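Local atomic coordinates of computational Design of Enzyme (Synthetic construct, PDB entry 3TP4), a protein that is a computationally designed enzyme, probably built on a TIM-barrel glycoside hydrolase scaffold and intended to carry an activated serine in a catalytic triad. Residues D3-A11 / R364-Q372; H141-A152 / F199-V210. All blocks are in the same frame, centred on the assembly; numbering follows the deposited sequence.

Interaction 1 (D3-A11 / R364-Q372)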
loop_
_atom_site.group_PDB
_atom_site.type_symbol
_atom_site.label_atom_id
_atom_site.label_comp_id
_atom_site.label_asym_id
_atom_site.label_seq_id
_atom_site.Cartn_x
_atom_site.Cartn_y
_atom_site.Cartn_z
ATOM N N ASP A 3 19.770 3.153 20.440
ATOM C CA ASP A 3 19.415 1.743 20.550
ATOM C C ASP A 3 17.917 1.551 20.311
ATOM O O ASP A 3 17.146 1.349 21.253
ATOM C CB ASP A 3 19.810 1.201 21.927
ATOM C CG ASP A 3 20.101 -0.291 21.910
ATOM O OD1 ASP A 3 19.658 -0.977 20.964
ATOM O OD2 ASP A 3 20.771 -0.779 22.845
ATOM N N GLU A 4 17.510 1.613 19.047
ATOM C CA GLU A 4 16.095 1.556 18.693
ATOM C C GLU A 4 15.740 0.245 17.986
ATOM O O GLU A 4 16.461 -0.205 17.092
ATOM C CB GLU A 4 15.725 2.754 17.812
ATOM C CG GLU A 4 14.226 2.957 17.610
ATOM C CD GLU A 4 13.907 4.047 16.591
ATOM O OE1 GLU A 4 14.840 4.763 16.156
ATOM O OE2 GLU A 4 12.719 4.184 16.221
ATOM N N THR A 5 14.626 -0.360 18.397
ATOM C CA THR A 5 14.125 -1.590 17.782
ATOM C C THR A 5 12.682 -1.384 17.334
ATOM O O THR A 5 11.859 -0.883 18.101
ATOM C CB THR A 5 14.151 -2.762 18.785
ATOM O OG1 THR A 5 15.460 -2.881 19.356
ATOM C CG2 THR A 5 13.770 -4.074 18.098
ATOM N N ILE A 6 12.360 -1.771 16.106
ATOM C CA ILE A 6 10.990 -1.590 15.633
ATOM C C ILE A 6 10.395 -2.813 14.949
ATOM O O ILE A 6 11.105 -3.630 14.364
ATOM C CB ILE A 6 10.857 -0.386 14.680
ATOM C CG1 ILE A 6 11.769 -0.565 13.469
ATOM C CG2 ILE A 6 11.175 0.912 15.411
ATOM C CD1 ILE A 6 11.541 0.476 12.397
ATOM N N ALA A 7 9.074 -2.909 15.023
ATOM C CA ALA A 7 8.339 -3.933 14.304
ATOM C C ALA A 7 8.286 -3.517 12.851
ATOM O O ALA A 7 7.762 -2.452 12.521
ATOM C CB ALA A 7 6.935 -4.065 14.864
ATOM N N ILE A 8 8.856 -4.348 11.987
ATOM C CA ILE A 8 8.862 -4.074 10.559
ATOM C C ILE A 8 8.538 -5.366 9.832
ATOM O O ILE A 8 9.017 -6.431 10.211
ATOM C CB ILE A 8 10.221 -3.517 10.091
ATOM C CG1 ILE A 8 10.263 -3.399 8.568
ATOM C CG2 ILE A 8 11.361 -4.393 10.583
ATOM C CD1 ILE A 8 11.470 -2.571 8.028
ATOM N N VAL A 9 7.710 -5.272 8.798
ATOM C CA VAL A 9 7.235 -6.460 8.090
ATOM C C VAL A 9 8.379 -7.328 7.578
ATOM O O VAL A 9 8.356 -8.555 7.713
ATOM C CB VAL A 9 6.268 -6.060 6.958
ATOM C CG1 VAL A 9 6.055 -7.211 5.991
ATOM C CG2 VAL A 9 4.926 -5.616 7.575
ATOM N N ASP A 10 9.382 -6.687 6.992
ATOM C CA ASP A 10 10.555 -7.401 6.517
ATOM C C ASP A 10 11.691 -7.273 7.530
ATOM O O ASP A 10 12.406 -6.261 7.555
ATOM C CB ASP A 10 10.977 -6.873 5.146
ATOM C CG ASP A 10 12.312 -7.428 4.691
ATOM O OD1 ASP A 10 12.743 -8.482 5.215
ATOM O OD2 ASP A 10 12.935 -6.804 3.812
ATOM N N ALA A 11 11.847 -8.300 8.368
ATOM C CA ALA A 11 12.861 -8.270 9.425
ATOM C C ALA A 11 14.278 -8.204 8.862
ATOM O O ALA A 11 15.220 -7.883 9.590
ATOM C CB ALA A 11 12.716 -9.472 10.363
ATOM N N ARG A 364 19.538 6.610 10.070
ATOM C CA ARG A 364 19.353 6.200 11.453
ATOM C C ARG A 364 19.882 4.784 11.683
ATOM O O ARG A 364 19.985 3.985 10.751
ATOM C CB ARG A 364 17.878 6.319 11.861
ATOM C CG ARG A 364 17.438 7.764 12.080
ATOM C CD ARG A 364 16.056 8.049 11.513
ATOM N NE ARG A 364 15.004 7.920 12.510
ATOM C CZ ARG A 364 14.290 8.933 12.998
ATOM N NH1 ARG A 364 14.511 10.177 12.596
ATOM N NH2 ARG A 364 13.350 8.696 13.901
ATOM N N THR A 365 20.246 4.496 12.924
ATOM C CA THR A 365 20.631 3.148 13.314
ATOM C C THR A 365 19.465 2.514 14.061
ATOM O O THR A 365 19.139 2.912 15.184
ATOM C CB THR A 365 21.886 3.151 14.205
ATOM O OG1 THR A 365 22.973 3.755 13.490
ATOM C CG2 THR A 365 22.268 1.723 14.582
ATOM N N VAL A 366 18.830 1.539 13.424
ATOM C CA VAL A 366 17.646 0.910 13.996
ATOM C C VAL A 366 17.565 -0.560 13.600
ATOM O O VAL A 366 17.693 -0.909 12.423
ATOM C CB VAL A 366 16.366 1.657 13.576
ATOM C CG1 VAL A 366 16.466 2.098 12.140
ATOM C CG2 VAL A 366 15.135 0.795 13.810
ATOM N N ALA A 367 17.380 -1.417 14.596
ATOM C CA ALA A 367 17.300 -2.855 14.358
ATOM C C ALA A 367 15.857 -3.332 14.268
ATOM O O ALA A 367 14.946 -2.762 14.880
ATOM C CB ALA A 367 18.051 -3.627 15.435
ATOM N N ALA A 368 15.664 -4.380 13.484
ATOM C CA ALA A 368 14.366 -5.007 13.328
ATOM C C ALA A 368 14.058 -5.957 14.483
ATOM O O ALA A 368 14.873 -6.808 14.838
ATOM C CB ALA A 368 14.320 -5.760 12.012
ATOM N N ALA A 369 12.881 -5.800 15.075
ATOM C CA ALA A 369 12.347 -6.835 15.943
ATOM C C ALA A 369 12.309 -8.132 15.146
ATOM O O ALA A 369 12.127 -8.111 13.922
ATOM C CB ALA A 369 10.955 -6.461 16.422
ATOM N N PRO A 370 12.490 -9.271 15.826
ATOM C CA PRO A 370 12.433 -10.555 15.121
ATOM C C PRO A 370 11.061 -10.740 14.482
ATOM O O PRO A 370 10.070 -10.317 15.081
ATOM C CB PRO A 370 12.642 -11.575 16.245
ATOM C CG PRO A 370 12.163 -10.886 17.467
ATOM C CD PRO A 370 12.539 -9.443 17.289
ATOM N N ALA A 371 11.007 -11.347 13.297
ATOM C CA ALA A 371 9.740 -11.554 12.589
ATOM C C ALA A 371 8.748 -12.327 13.454
ATOM O O ALA A 371 9.139 -13.231 14.189
ATOM C CB ALA A 371 9.984 -12.294 11.281
ATOM N N GLN A 372 7.471 -11.977 13.388
ATOM C CA GLN A 372 6.490 -12.710 14.181
ATOM C C GLN A 372 6.061 -13.985 13.456
ATOM O O GLN A 372 5.739 -13.955 12.268
ATOM C CB GLN A 372 5.288 -11.836 14.583
ATOM C CG GLN A 372 4.460 -11.267 13.432
ATOM C CD GLN A 372 3.475 -10.172 13.886
ATOM O OE1 GLN A 372 3.705 -8.974 13.656
ATOM N NE2 GLN A 372 2.372 -10.585 14.524
HETATM O O HOH W 1 10.139 -7.113 12.768
#

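Interaction 2 (H141-A152 / F199-V210)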
loop_
_atom_site.group_PDB
_atom_site.type_symbol
_atom_site.label_atom_id
_atom_site.label_comp_id
_atom_site.label_asym_id
_atom_site.label_seq_id
_atom_site.Cartn_x
_atom_site.Cartn_y
_atom_site.Cartn_z
ATOM N N HIS A 141 -3.184 -16.916 -11.775
ATOM C CA HIS A 141 -2.116 -16.780 -10.777
ATOM C C HIS A 141 -0.765 -16.433 -11.435
ATOM O O HIS A 141 -0.019 -15.579 -10.939
ATOM C CB HIS A 141 -1.992 -18.043 -9.926
ATOM C CG HIS A 141 -1.046 -17.900 -8.776
ATOM N ND1 HIS A 141 -1.208 -16.947 -7.791
ATOM C CD2 HIS A 141 0.074 -18.590 -8.450
ATOM C CE1 HIS A 141 -0.225 -17.054 -6.913
ATOM N NE2 HIS A 141 0.566 -18.042 -7.289
ATOM N N ALA A 142 -0.458 -17.072 -12.560
ATOM C CA ALA A 142 0.816 -16.826 -13.245
ATOM C C ALA A 142 0.984 -15.369 -13.680
ATOM O O ALA A 142 2.079 -14.809 -13.585
ATOM C CB ALA A 142 0.990 -17.776 -14.440
ATOM N N GLU A 143 -0.092 -14.752 -14.158
ATOM C CA GLU A 143 -0.047 -13.330 -14.502
ATOM C C GLU A 143 0.352 -12.507 -13.273
ATOM O O GLU A 143 1.208 -11.617 -13.351
ATOM C CB GLU A 143 -1.400 -12.839 -15.034
ATOM C CG GLU A 143 -2.310 -13.938 -15.548
ATOM C CD GLU A 143 -1.895 -14.452 -16.905
ATOM O OE1 GLU A 143 -2.605 -15.319 -17.455
ATOM O OE2 GLU A 143 -0.861 -13.980 -17.422
ATOM N N LEU A 144 -0.268 -12.815 -12.137
ATOM C CA LEU A 144 0.047 -12.103 -10.900
ATOM C C LEU A 144 1.526 -12.242 -10.583
ATOM O O LEU A 144 2.226 -11.247 -10.370
ATOM C CB LEU A 144 -0.787 -12.631 -9.733
ATOM C CG LEU A 144 -0.453 -11.931 -8.411
ATOM C CD1 LEU A 144 -0.849 -10.462 -8.482
ATOM C CD2 LEU A 144 -1.143 -12.613 -7.249
ATOM N N VAL A 145 2.007 -13.481 -10.583
ATOM C CA VAL A 145 3.405 -13.748 -10.263
ATOM C C VAL A 145 4.355 -12.992 -11.184
ATOM O O VAL A 145 5.349 -12.440 -10.733
ATOM C CB VAL A 145 3.727 -15.262 -10.298
ATOM C CG1 VAL A 145 5.227 -15.489 -10.199
ATOM C CG2 VAL A 145 3.018 -15.966 -9.170
ATOM N N ALA A 146 4.051 -12.965 -12.474
ATOM C CA ALA A 146 4.902 -12.253 -13.416
ATOM C C ALA A 146 4.845 -10.752 -13.126
ATOM O O ALA A 146 5.854 -10.062 -13.194
ATOM C CB ALA A 146 4.473 -12.546 -14.847
ATOM N N TYR A 147 3.662 -10.249 -12.796
ATOM C CA TYR A 147 3.543 -8.842 -12.411
ATOM C C TYR A 147 4.433 -8.535 -11.207
ATOM O O TYR A 147 5.148 -7.530 -11.187
ATOM C CB TYR A 147 2.098 -8.481 -12.098
ATOM C CG TYR A 147 1.839 -6.989 -12.131
ATOM C CD1 TYR A 147 1.718 -6.252 -10.955
ATOM C CD2 TYR A 147 1.729 -6.318 -13.343
ATOM C CE1 TYR A 147 1.479 -4.875 -10.991
ATOM C CE2 TYR A 147 1.494 -4.955 -13.392
ATOM C CZ TYR A 147 1.370 -4.237 -12.216
ATOM O OH TYR A 147 1.140 -2.881 -12.282
ATOM N N LEU A 148 4.401 -9.407 -10.205
ATOM C CA LEU A 148 5.259 -9.237 -9.030
ATOM C C LEU A 148 6.757 -9.321 -9.354
ATOM O O LEU A 148 7.562 -8.564 -8.800
ATOM C CB LEU A 148 4.881 -10.237 -7.924
ATOM C CG LEU A 148 3.459 -10.081 -7.359
ATOM C CD1 LEU A 148 3.129 -11.134 -6.301
ATOM C CD2 LEU A 148 3.281 -8.695 -6.777
ATOM N N ASP A 149 7.139 -10.245 -10.232
ATOM C CA ASP A 149 8.536 -10.328 -10.678
ATOM C C ASP A 149 9.041 -8.973 -11.190
ATOM O O ASP A 149 10.168 -8.564 -10.900
ATOM C CB ASP A 149 8.695 -11.372 -11.794
ATOM C CG ASP A 149 8.583 -12.817 -11.287
ATOM O OD1 ASP A 149 8.831 -13.067 -10.085
ATOM O OD2 ASP A 149 8.255 -13.704 -12.109
ATOM N N ASP A 150 8.214 -8.301 -11.984
ATOM C CA ASP A 150 8.554 -6.988 -12.508
ATOM C C ASP A 150 8.736 -5.994 -11.365
ATOM O O ASP A 150 9.641 -5.160 -11.382
ATOM C CB ASP A 150 7.455 -6.500 -13.454
ATOM C CG ASP A 150 7.512 -7.178 -14.812
ATOM O OD1 ASP A 150 8.576 -7.741 -15.146
ATOM O OD2 ASP A 150 6.498 -7.136 -15.545
ATOM N N ILE A 151 7.871 -6.083 -10.362
ATOM C CA ILE A 151 7.978 -5.187 -9.217
ATOM C C ILE A 151 9.278 -5.466 -8.469
ATOM O O ILE A 151 9.968 -4.540 -8.032
ATOM C CB ILE A 151 6.737 -5.311 -8.293
ATOM C CG1 ILE A 151 5.517 -4.697 -8.997
ATOM C CG2 ILE A 151 6.985 -4.637 -6.936
ATOM C CD1 ILE A 151 4.198 -4.955 -8.291
ATOM N N ALA A 152 9.625 -6.744 -8.334
ATOM C CA ALA A 152 10.875 -7.107 -7.680
ATOM C C ALA A 152 12.065 -6.543 -8.476
ATOM O O ALA A 152 13.068 -6.104 -7.904
ATOM C CB ALA A 152 10.984 -8.624 -7.532
ATOM N N PHE A 199 0.141 -13.180 0.198
ATOM C CA PHE A 199 0.967 -13.781 -0.848
ATOM C C PHE A 199 1.876 -12.755 -1.494
ATOM O O PHE A 199 3.040 -13.024 -1.752
ATOM C CB PHE A 199 0.118 -14.421 -1.942
ATOM C CG PHE A 199 0.925 -14.925 -3.106
ATOM C CD1 PHE A 199 1.656 -16.102 -2.999
ATOM C CD2 PHE A 199 0.960 -14.223 -4.305
ATOM C CE1 PHE A 199 2.404 -16.570 -4.063
ATOM C CE2 PHE A 199 1.701 -14.688 -5.381
ATOM C CZ PHE A 199 2.434 -15.857 -5.256
ATOM N N THR A 200 1.334 -11.580 -1.787
ATOM C CA THR A 200 2.132 -10.537 -2.417
ATOM C C THR A 200 3.371 -10.232 -1.573
ATOM O O THR A 200 4.497 -10.111 -2.098
ATOM C CB THR A 200 1.306 -9.252 -2.615
ATOM O OG1 THR A 200 0.281 -9.484 -3.590
ATOM C CG2 THR A 200 2.189 -8.097 -3.082
ATOM N N VAL A 201 3.159 -10.098 -0.266
ATOM C CA VAL A 201 4.253 -9.770 0.641
ATOM C C VAL A 201 5.249 -10.922 0.702
ATOM O O VAL A 201 6.459 -10.724 0.644
ATOM C CB VAL A 201 3.754 -9.482 2.061
ATOM C CG1 VAL A 201 4.928 -9.473 3.021
ATOM C CG2 VAL A 201 3.019 -8.137 2.121
ATOM N N GLU A 202 4.725 -12.135 0.809
ATOM C CA GLU A 202 5.565 -13.319 0.938
ATOM C C GLU A 202 6.346 -13.602 -0.353
ATOM O O GLU A 202 7.543 -13.894 -0.315
ATOM C CB GLU A 202 4.702 -14.516 1.368
ATOM C CG GLU A 202 4.262 -14.392 2.831
ATOM C CD GLU A 202 3.004 -15.166 3.172
ATOM O OE1 GLU A 202 2.377 -15.752 2.257
ATOM O OE2 GLU A 202 2.647 -15.186 4.374
ATOM N N TYR A 203 5.681 -13.489 -1.496
ATOM C CA TYR A 203 6.376 -13.681 -2.769
ATOM C C TYR A 203 7.523 -12.674 -2.916
ATOM O O TYR A 203 8.663 -13.060 -3.167
ATOM C CB TYR A 203 5.421 -13.601 -3.966
ATOM C CG TYR A 203 6.094 -13.994 -5.271
ATOM C CD1 TYR A 203 6.316 -15.327 -5.576
ATOM C CD2 TYR A 203 6.530 -13.032 -6.180
ATOM C CE1 TYR A 203 6.936 -15.707 -6.758
ATOM C CE2 TYR A 203 7.152 -13.396 -7.375
ATOM C CZ TYR A 203 7.355 -14.749 -7.649
ATOM O OH TYR A 203 7.968 -15.159 -8.814
ATOM N N LEU A 204 7.234 -11.392 -2.724
ATOM C CA LEU A 204 8.273 -10.368 -2.852
ATOM C C LEU A 204 9.392 -10.536 -1.822
ATOM O O LEU A 204 10.572 -10.521 -2.171
ATOM C CB LEU A 204 7.673 -8.959 -2.751
ATOM C CG LEU A 204 6.811 -8.497 -3.938
ATOM C CD1 LEU A 204 6.055 -7.239 -3.592
ATOM C CD2 LEU A 204 7.633 -8.286 -5.232
ATOM N N ARG A 205 9.025 -10.682 -0.552
ATOM C CA ARG A 205 10.018 -10.725 0.520
ATOM C C ARG A 205 10.726 -12.079 0.590
ATOM O O ARG A 205 11.953 -12.157 0.551
ATOM C CB ARG A 205 9.371 -10.416 1.874
ATOM C CG ARG A 205 10.304 -10.572 3.088
ATOM C CD ARG A 205 9.522 -10.555 4.415
ATOM N NE ARG A 205 8.602 -11.699 4.510
ATOM C CZ ARG A 205 7.510 -11.745 5.277
ATOM N NH1 ARG A 205 7.172 -10.721 6.054
ATOM N NH2 ARG A 205 6.742 -12.831 5.269
ATOM N N ASP A 206 9.948 -13.147 0.689
ATOM C CA ASP A 206 10.526 -14.454 0.994
ATOM C C ASP A 206 10.986 -15.170 -0.258
ATOM O O ASP A 206 11.982 -15.889 -0.240
ATOM C CB ASP A 206 9.515 -15.332 1.728
ATOM C CG ASP A 206 9.032 -14.713 3.024
ATOM O OD1 ASP A 206 9.843 -14.083 3.728
ATOM O OD2 ASP A 206 7.839 -14.860 3.344
ATOM N N VAL A 207 10.234 -15.013 -1.336
ATOM C CA VAL A 207 10.572 -15.691 -2.575
ATOM C C VAL A 207 11.585 -14.895 -3.410
ATOM O O VAL A 207 12.545 -15.462 -3.911
ATOM C CB VAL A 207 9.324 -16.039 -3.415
ATOM C CG1 VAL A 207 9.742 -16.593 -4.773
ATOM C CG2 VAL A 207 8.425 -17.059 -2.669
ATOM N N LYS A 208 11.384 -13.586 -3.550
ATOM C CA LYS A 208 12.277 -12.787 -4.398
ATOM C C LYS A 208 13.416 -12.099 -3.639
ATOM O O LYS A 208 14.393 -11.660 -4.241
ATOM C CB LYS A 208 11.477 -11.752 -5.197
ATOM C CG LYS A 208 10.356 -12.353 -6.028
ATOM C CD LYS A 208 10.884 -13.327 -7.082
ATOM C CE LYS A 208 11.716 -12.601 -8.135
ATOM N NZ LYS A 208 11.928 -13.451 -9.342
ATOM N N GLY A 209 13.292 -11.990 -2.321
ATOM C CA GLY A 209 14.339 -11.374 -1.523
ATOM C C GLY A 209 14.348 -9.852 -1.529
ATOM O O GLY A 209 15.371 -9.230 -1.237
ATOM N N VAL A 210 13.212 -9.242 -1.855
ATOM C CA VAL A 210 13.107 -7.789 -1.808
ATOM C C VAL A 210 13.384 -7.307 -0.392
ATOM O O VAL A 210 12.802 -7.811 0.569
ATOM C CB VAL A 210 11.715 -7.299 -2.263
ATOM C CG1 VAL A 210 11.542 -5.800 -1.977
ATOM C CG2 VAL A 210 11.514 -7.600 -3.733
HETATM O O HOH W 2 12.130 -10.436 -10.766
#

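Interaction 1 (D3-A11 / R364-Q372)
T5 pairs with A367 and I6 with A368 in a short parallel strand pair, 4-6 with 366-368, whose short axes approach to 4.7 Å at 35°. A367 brackets T5: its N donates to E4 O (2.9 Å), and its O accepts from I6 N (3.0 Å). I6 brackets A368 in turn, and A369 N reaches I6 O at 2.9 Å, but from 41° above the carbonyl plane. Beyond this point a water continues the join, accepting from I8 N and donating to A369 O; the latter separation is short enough to be doubtful. This two-stranded sheet stands apart from the barrel strands and joins the two ends of the barrel portion of the chain, with I6 and A368 touching helix 15-27 through L21 and R18. On the face shared by I6, V366 and A368, toward that helix, the branched aliphatics I6 and V366 suit the apolar packing. I6 sends CG1 between its own N and carbonyl carbon (chi1 59°), where it lies 3.6 Å from V366 CG2, the two side chains crossing nearly at right angles. A368 CB fits between I8 CG2 (3.6 Å) and A11 O (3.3 Å), where a larger side chain would have little room. On the other face, T5 and A367 are exposed; the methyl CG2 of T5 leans along the strand to within 3.6 Å of A369 N. Farther on, the CB atoms of A11 and A371 meet as bare methyls. At the opposite end, E4 turns its carboxylate to S22 of helix 15-27, which also receives the guanidinium of R364.

Interaction 2 (H141-A152 / F199-V210)
F199 and L148 interlock as knobs into holes: F199 sits among H141, L144, V145 and L148, while L148 fills the hollow between F199, T200, Y203 and L204. H141 approaches F199 from the opposite direction, setting its CE1 over one face of the phenyl ring, 3.4 Å from F199 CZ, with the ring planes at 54°. The imidazole is held by a hydrogen bond from ND1 to V134 O. L148 CB lies obliquely against the Y203 ring, 3.7 Å from Y203 CD2, and L148 CD2 meets T200 CG2 at 3.9 Å. L204 turns CD2 onto L148 O, and A152, small enough to let the chains close up, sets CB 4.0 Å from V210 CG2. Y203 reaches across to helix 141-157 because its CG is turned away from the backbone N (chi1 -172°); its OH donates to D149 OD1 at 2.6 Å, the oxygen lying at the ring edge and being met on its syn side. K208, its chain curled at chi2 and chi3, still runs on toward D149 and brings NZ to the same oxygen at 3.2 Å, from 63° above the carboxylate plane. A phenylalanine in place of Y203 would probably leave D149 OD1 with K208 as its sole donor from segment 199-210 and the carboxylate freer to turn. Two donors on one oxygen, one of them cationic, are likely to favour the ionised carboxylate at the edge of an otherwise mainly apolar contact.

Overall arrangement
From the N terminus the chain first lays down strand 4-6, which waits some 360 residues for its partner 366-368; interaction 1 thus closes a long loop holding all the strands of the probable TIM barrel, just before the sheet of the C-terminal Ig-like region begins. Interaction 2 closes a shorter loop wholly within that one, bringing together helices 141-157 and 190-207 side by side against strand 168-174, which lies between them in sequence, so the two nest and do not cross. Their centres lie 22 Å apart, yet they touch: V9 O probably accepts a hydrogen bond from R205 NH1, and V9 packs on V201. Helix 190-207 therefore links the N-terminal segment to its neighbouring outer helix.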